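Local coordinates for protein Phikz039 (Pseudomonas phage phikz, PDB 3ZBQ) that is a phage tubulin-like protein, also called PhuZ, modelled with guanosine-5'-diphosphate in its ligand pocket, at residues Q198-L202 with M203-N207; E286-R289 with K290-E294. All coordinates share one frame; numbering follows the deposited sequence.

Contact 1: residues Q198-L202 with M203-N207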
ATOM      1  N   GLN A 198      21.193  16.589   7.605  1.00 13.27           N
ATOM      2  CA  GLN A 198      22.636  16.383   7.649  1.00 13.42           C
ATOM      3  C   GLN A 198      22.958  14.911   7.778  1.00 13.69           C
ATOM      4  O   GLN A 198      22.332  14.207   8.582  1.00 15.09           O
ATOM      5  CB  GLN A 198      23.255  17.112   8.844  1.00 14.63           C
ATOM      6  CG  GLN A 198      22.966  18.594   8.883  1.00 20.71           C
ATOM      7  CD  GLN A 198      23.309  19.282   7.581  1.00 26.23           C
ATOM      8  OE1 GLN A 198      24.482  19.438   7.233  1.00 32.12           O
ATOM      9  NE2 GLN A 198      22.278  19.689   6.840  1.00 31.19           N
ATOM     10  N   SER A 199      23.936  14.463   6.993  1.00 12.10           N
ATOM     11  CA  SER A 199      24.453  13.095   7.051  1.00 11.66           C
ATOM     12  C   SER A 199      23.504  12.046   6.490  1.00 10.05           C
ATOM     13  O   SER A 199      23.779  10.854   6.589  1.00 12.48           O
ATOM     14  CB  SER A 199      24.877  12.708   8.473  1.00 14.75           C
ATOM     15  OG  SER A 199      25.952  13.519   8.922  1.00 22.37           O
ATOM     16  N   LEU A 200      22.395  12.476   5.905  1.00 11.52           N
ATOM     17  CA  LEU A 200      21.471  11.525   5.290  1.00 10.57           C
ATOM     18  C   LEU A 200      21.367  11.776   3.782  1.00 10.68           C
ATOM     19  O   LEU A 200      20.638  12.666   3.336  1.00 10.81           O
ATOM     20  CB  LEU A 200      20.099  11.602   5.958  1.00 10.19           C
ATOM     21  CG  LEU A 200      19.071  10.587   5.445  1.00  9.68           C
ATOM     22  CD1 LEU A 200      19.584   9.179   5.691  1.00  8.57           C
ATOM     23  CD2 LEU A 200      17.699  10.797   6.114  1.00  8.63           C
ATOM     24  N   ASP A 201      22.101  10.986   3.000  1.00  7.16           N
ATOM     25  CA  ASP A 201      22.208  11.208   1.564  1.00  9.20           C
ATOM     26  C   ASP A 201      21.187  10.375   0.814  1.00  7.83           C
ATOM     27  O   ASP A 201      20.531   9.522   1.407  1.00  6.14           O
ATOM     28  CB  ASP A 201      23.605  10.816   1.091  1.00 12.35           C
ATOM     29  CG  ASP A 201      24.098  11.681  -0.038  1.00 14.43           C
ATOM     30  OD1 ASP A 201      23.258  12.275  -0.750  1.00 15.43           O
ATOM     31  OD2 ASP A 201      25.336  11.767  -0.209  1.00 15.63           O
ATOM     32  N   LEU A 202      21.068  10.585  -0.491  1.00  9.03           N
ATOM     33  CA  LEU A 202      20.119   9.778  -1.261  1.00  7.58           C
ATOM     34  C   LEU A 202      20.508   8.289  -1.311  1.00  7.51           C
ATOM     35  O   LEU A 202      19.650   7.426  -1.219  1.00  5.51           O
ATOM     36  CB  LEU A 202      19.882  10.348  -2.665  1.00 10.30           C
ATOM     37  CG  LEU A 202      18.814   9.624  -3.497  1.00 15.69           C
ATOM     38  CD1 LEU A 202      17.462   9.532  -2.771  1.00 15.77           C
ATOM     39  CD2 LEU A 202      18.643  10.276  -4.867  1.00 18.57           C
ATOM     40  N   MET A 203      21.794   7.969  -1.438  1.00  5.83           N
ATOM     41  CA  MET A 203      22.160   6.557  -1.460  1.00  5.92           C
ATOM     42  C   MET A 203      21.990   5.931  -0.073  1.00  3.68           C
ATOM     43  O   MET A 203      21.835   4.718   0.038  1.00  4.42           O
ATOM     44  CB  MET A 203      23.600   6.339  -1.975  1.00  6.01           C
ATOM     45  CG  MET A 203      23.891   4.895  -2.412  1.00  6.14           C
ATOM     46  SD  MET A 203      22.824   4.313  -3.773  1.00 10.80           S
ATOM     47  CE  MET A 203      23.577   5.190  -5.139  1.00 14.47           C
ATOM     48  N   ASP A 204      22.050   6.739   0.988  1.00  5.01           N
ATOM     49  CA  ASP A 204      21.785   6.208   2.328  1.00  4.63           C
ATOM     50  C   ASP A 204      20.347   5.695   2.408  1.00  4.81           C
ATOM     51  O   ASP A 204      20.095   4.594   2.923  1.00  4.41           O
ATOM     52  CB  ASP A 204      22.019   7.269   3.405  1.00  5.49           C
ATOM     53  CG  ASP A 204      23.488   7.656   3.531  1.00  7.68           C
ATOM     54  OD1 ASP A 204      24.348   6.751   3.452  1.00  8.21           O
ATOM     55  OD2 ASP A 204      23.775   8.863   3.693  1.00  8.65           O
ATOM     56  N   ILE A 205      19.412   6.502   1.914  1.00  4.13           N
ATOM     57  CA  ILE A 205      17.999   6.101   1.857  1.00  4.11           C
ATOM     58  C   ILE A 205      17.839   4.923   0.892  1.00  3.61           C
ATOM     59  O   ILE A 205      17.155   3.943   1.196  1.00  6.53           O
ATOM     60  CB  ILE A 205      17.090   7.285   1.465  1.00  4.15           C
ATOM     61  CG1 ILE A 205      16.970   8.281   2.628  1.00  5.02           C
ATOM     62  CG2 ILE A 205      15.672   6.795   1.062  1.00  2.44           C
ATOM     63  CD1 ILE A 205      16.264   7.722   3.869  1.00  7.69           C
ATOM     64  N   THR A 206      18.489   5.001  -0.268  1.00  4.33           N
ATOM     65  CA  THR A 206      18.420   3.905  -1.238  1.00  4.10           C
ATOM     66  C   THR A 206      18.822   2.552  -0.632  1.00  5.84           C
ATOM     67  O   THR A 206      18.113   1.561  -0.777  1.00  4.87           O
ATOM     68  CB  THR A 206      19.255   4.204  -2.493  1.00  3.71           C
ATOM     69  OG1 THR A 206      18.714   5.357  -3.157  1.00  5.69           O
ATOM     70  CG2 THR A 206      19.243   3.015  -3.438  1.00  6.44           C
ATOM     71  N   ASN A 207      19.949   2.509   0.072  1.00  3.22           N
ATOM     72  CA  ASN A 207      20.418   1.238   0.625  1.00  4.04           C
ATOM     73  C   ASN A 207      19.730   0.821   1.917  1.00  4.97           C
ATOM     74  O   ASN A 207      19.842  -0.324   2.339  1.00  6.02           O
ATOM     75  CB  ASN A 207      21.953   1.263   0.760  1.00  2.49           C
ATOM     76  CG  ASN A 207      22.631   1.288  -0.593  1.00  6.28           C
ATOM     77  OD1 ASN A 207      21.997   1.002  -1.609  1.00  6.71           O
ATOM     78  ND2 ASN A 207      23.924   1.633  -0.622  1.00  4.68           N
TER
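D204 reaches back to D201 at the N-terminus of helix 202-209. This is one half of a capping box: D201 stands at the N-cap, and the third residue of the helix accepts its backbone N-H. The other half is missing, because the D201 side chain makes no capping bond to the helix.

The D204 side chain can be followed outward. D204 CB sits 3.4 Å from D201 O and 3.8 Å from L200 CD1, so the start of the chain already touches both the cap and the loop before it. CG lies beside its own backbone N (chi1 -67°), which turns the carboxylate back toward the loop. D204 OD2 then accepts from D201 N at 2.8 Å, with an N-H...O angle of 163°. The donor arrives on the anti side of the carboxylate, 18° out of its plane. D204 OD2 also rests 3.3 Å from D201 CB.

The D201 carboxylate is used locally: OD1 takes the N-H of L202. D201 O accepts from I205 N and, weakly, from D204 N.

On the buried side, L200 CD1 and CD2 both meet I205 CD1. L192 of helix 175-192 touches both residues, and T262 of strand 260-265 touches L200 and D204. Within the tubulin-like C-terminal domain, the loop and the helix start are thereby joined to strand 260-265, at one edge of the sheet.

One residue further along, L202 O accepts from two groups of T206. T206 N binds L202 O at 2.9 Å, while T206 OG1 donates to L202 O at 3.0 Å from above the carbonyl plane.

Contact 2: residues E286-R289 with K290-E294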
ATOM      1  N   GLU A 286       4.081 -12.081   8.793  1.00 10.06           N
ATOM      2  CA  GLU A 286       3.402 -13.302   9.247  1.00 10.55           C
ATOM      3  C   GLU A 286       2.133 -13.013  10.045  1.00 11.66           C
ATOM      4  O   GLU A 286       1.143 -13.760   9.952  1.00 12.05           O
ATOM      5  CB  GLU A 286       4.365 -14.174  10.073  1.00 13.96           C
ATOM      6  CG  GLU A 286       3.712 -15.297  10.885  1.00 10.95           C
ATOM      7  CD  GLU A 286       2.978 -16.320  10.029  1.00 17.83           C
ATOM      8  OE1 GLU A 286       3.281 -16.437   8.819  1.00 16.10           O
ATOM      9  OE2 GLU A 286       2.084 -17.009  10.578  1.00 21.14           O
ATOM     10  N   ASP A 287       2.140 -11.930  10.819  1.00  8.11           N
ATOM     11  CA  ASP A 287       0.951 -11.566  11.593  1.00 12.69           C
ATOM     12  C   ASP A 287      -0.237 -11.211  10.697  1.00 10.15           C
ATOM     13  O   ASP A 287      -1.395 -11.535  11.011  1.00  9.15           O
ATOM     14  CB  ASP A 287       1.249 -10.412  12.549  1.00 11.81           C
ATOM     15  CG  ASP A 287       2.264 -10.782  13.603  1.00 21.15           C
ATOM     16  OD1 ASP A 287       2.415 -11.994  13.895  1.00 17.66           O
ATOM     17  OD2 ASP A 287       2.915  -9.855  14.127  1.00 15.69           O
ATOM     18  N   ILE A 288       0.049 -10.536   9.587  1.00  8.97           N
ATOM     19  CA  ILE A 288      -0.976 -10.229   8.589  1.00  8.14           C
ATOM     20  C   ILE A 288      -1.503 -11.515   7.959  1.00 11.57           C
ATOM     21  O   ILE A 288      -2.716 -11.708   7.833  1.00 10.46           O
ATOM     22  CB  ILE A 288      -0.437  -9.317   7.466  1.00  7.72           C
ATOM     23  CG1 ILE A 288       0.255  -8.077   8.051  1.00  9.60           C
ATOM     24  CG2 ILE A 288      -1.566  -8.902   6.523  1.00  9.02           C
ATOM     25  CD1 ILE A 288       0.874  -7.159   6.981  1.00 10.25           C
ATOM     26  N   ARG A 289      -0.587 -12.393   7.562  1.00 10.30           N
ATOM     27  CA  ARG A 289      -0.955 -13.652   6.919  1.00 10.90           C
ATOM     28  C   ARG A 289      -1.855 -14.480   7.836  1.00 12.09           C
ATOM     29  O   ARG A 289      -2.922 -14.981   7.429  1.00 10.29           O
ATOM     30  CB  ARG A 289       0.301 -14.446   6.546  1.00 11.81           C
ATOM     31  CG  ARG A 289       0.034 -15.648   5.639  1.00 13.60           C
ATOM     32  CD  ARG A 289       1.131 -16.719   5.771  1.00 14.58           C
ATOM     33  NE  ARG A 289       1.149 -17.305   7.112  1.00 17.29           N
ATOM     34  CZ  ARG A 289       0.292 -18.234   7.531  1.00 17.59           C
ATOM     35  NH1 ARG A 289      -0.645 -18.696   6.714  1.00 16.97           N
ATOM     36  NH2 ARG A 289       0.371 -18.703   8.766  1.00 17.73           N
ATOM     37  N   LYS A 290      -1.434 -14.590   9.090  1.00 12.71           N
ATOM     38  CA  LYS A 290      -2.180 -15.339  10.104  1.00 11.20           C
ATOM     39  C   LYS A 290      -3.573 -14.742  10.338  1.00 13.54           C
ATOM     40  O   LYS A 290      -4.567 -15.468  10.458  1.00 14.32           O
ATOM     41  CB  LYS A 290      -1.361 -15.379  11.408  1.00 13.19           C
ATOM     42  CG  LYS A 290      -2.005 -16.174  12.540  1.00 22.04           C
ATOM     43  CD  LYS A 290      -2.244 -17.628  12.140  1.00 21.83           C
ATOM     44  CE  LYS A 290      -2.868 -18.415  13.289  1.00 29.34           C
ATOM     45  NZ  LYS A 290      -3.290 -19.769  12.855  1.00 35.37           N
ATOM     46  N   ARG A 291      -3.648 -13.416  10.385  1.00  9.14           N
ATOM     47  CA  ARG A 291      -4.913 -12.723  10.610  1.00 13.16           C
ATOM     48  C   ARG A 291      -5.907 -12.972   9.479  1.00 13.71           C
ATOM     49  O   ARG A 291      -7.102 -13.196   9.717  1.00 13.03           O
ATOM     50  CB  ARG A 291      -4.661 -11.220  10.763  1.00 13.38           C
ATOM     51  CG  ARG A 291      -5.914 -10.348  10.800  1.00 17.50           C
ATOM     52  CD  ARG A 291      -6.794 -10.634  12.002  1.00 16.87           C
ATOM     53  NE  ARG A 291      -7.894  -9.671  12.106  1.00 21.65           N
ATOM     54  CZ  ARG A 291      -8.956  -9.828  12.892  1.00 20.64           C
ATOM     55  NH1 ARG A 291      -9.071 -10.907  13.656  1.00 20.87           N
ATOM     56  NH2 ARG A 291      -9.903  -8.905  12.922  1.00 23.01           N
ATOM     57  N   LEU A 292      -5.421 -12.930   8.243  1.00 11.20           N
ATOM     58  CA  LEU A 292      -6.299 -13.141   7.098  1.00 10.83           C
ATOM     59  C   LEU A 292      -6.687 -14.611   6.991  1.00 13.54           C
ATOM     60  O   LEU A 292      -7.815 -14.942   6.605  1.00 10.45           O
ATOM     61  CB  LEU A 292      -5.642 -12.651   5.800  1.00 11.17           C
ATOM     62  CG  LEU A 292      -5.317 -11.157   5.742  1.00 10.98           C
ATOM     63  CD1 LEU A 292      -4.713 -10.774   4.400  1.00 10.36           C
ATOM     64  CD2 LEU A 292      -6.551 -10.321   6.032  1.00  9.55           C
ATOM     65  N   GLU A 293      -5.755 -15.492   7.339  1.00 11.52           N
ATOM     66  CA  GLU A 293      -6.030 -16.927   7.340  1.00 12.26           C
ATOM     67  C   GLU A 293      -7.178 -17.253   8.292  1.00 16.37           C
ATOM     68  O   GLU A 293      -8.106 -17.991   7.938  1.00 14.01           O
ATOM     69  CB  GLU A 293      -4.774 -17.710   7.725  1.00 16.50           C
ATOM     70  CG  GLU A 293      -4.928 -19.228   7.693  1.00 15.43           C
ATOM     71  CD  GLU A 293      -3.604 -19.938   7.948  1.00 24.52           C
ATOM     72  OE1 GLU A 293      -3.245 -20.120   9.131  1.00 28.93           O
ATOM     73  OE2 GLU A 293      -2.922 -20.300   6.963  1.00 20.95           O
ATOM     74  N   GLU A 294      -7.128 -16.679   9.489  1.00 13.87           N
ATOM     75  CA  GLU A 294      -8.182 -16.894  10.479  1.00 16.24           C
ATOM     76  C   GLU A 294      -9.519 -16.351   9.996  1.00 15.72           C
ATOM     77  O   GLU A 294     -10.553 -16.997  10.185  1.00 15.06           O
ATOM     78  CB  GLU A 294      -7.810 -16.252  11.819  1.00 16.31           C
ATOM     79  CG  GLU A 294      -6.663 -16.951  12.534  1.00 24.66           C
ATOM     80  CD  GLU A 294      -6.019 -16.079  13.596  1.00 28.40           C
ATOM     81  OE1 GLU A 294      -6.338 -14.868  13.651  1.00 33.85           O
ATOM     82  OE2 GLU A 294      -5.193 -16.606  14.377  1.00 29.88           O
TER
HETATM   83  O   HOH W   1      -0.841 -20.773  10.019  1.00 23.17           O
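A salt-bridge network runs along one side of helix 284-304, where R289 links E286 one turn before it to E293 one turn after it. K290 and E294 extend the network.

Regular backbone bonds run beneath the charged side chains. K290 N donates to E286 O at 2.8 Å, and E293 N donates to R289 O at 2.9 Å.

R289 holds E286 side-on. R289 NE donates to E286 OE1 at 2.9 Å, in an almost straight bond, and R289 NH2 donates to E286 OE2 at 3.0 Å. Both carboxylate oxygens are met on their syn sides, and both lie near the guanidinium plane. The arginine chain bends at chi3 (65°), which brings its flat end alongside the helix instead of straight outward.

The remaining terminal nitrogen, R289 NH1, donates to E293 OE2 at 2.8 Å. This oxygen also lies near the guanidinium plane. The E293 carboxylate plane is turned 70° from the guanidinium, and NH1 meets OE2 from above that carboxylate plane. With carboxylates and a water at its edge, the guanidinium is fixed in rotation, and its charge is probably well balanced.

K290 adds long ion pairs to E293 and E294. K290 CB touches E286 OE2 at 3.9 Å.

I288 and L292 face the protein interior. I288 CG2 meets L292 CD1. I288 packs on I164 and Y166 of strand 163-168, while L292 packs on L141 and S145 of helix 138-158. R291 points elsewhere, with NH2 hydrogen-bonded to Y135 OH.

The water completes the link between R289 and E293: it accepts from R289 NH2 at 2.7 Å and donates to E293 OE1 at 2.6 Å.

Contact 1 and contact 2 follow one another along the chain and do not touch. Their centres are 33 Å apart, and their nearest atoms about 21 Å. Both are local contacts within one turn or so of helix, but they do different work: contact 1 starts helix 202-209, and contact 2 lies within the long helix 284-304. The mixed sheet connects them. Contact 1 touches strand 260-265, at one edge of the sheet, whereas contact 2 packs on strand 163-168 nearer its middle. The side chain of L292, in contact 2, is about 11 Å from the bound guanosine-5'-diphosphate, too far for direct contact.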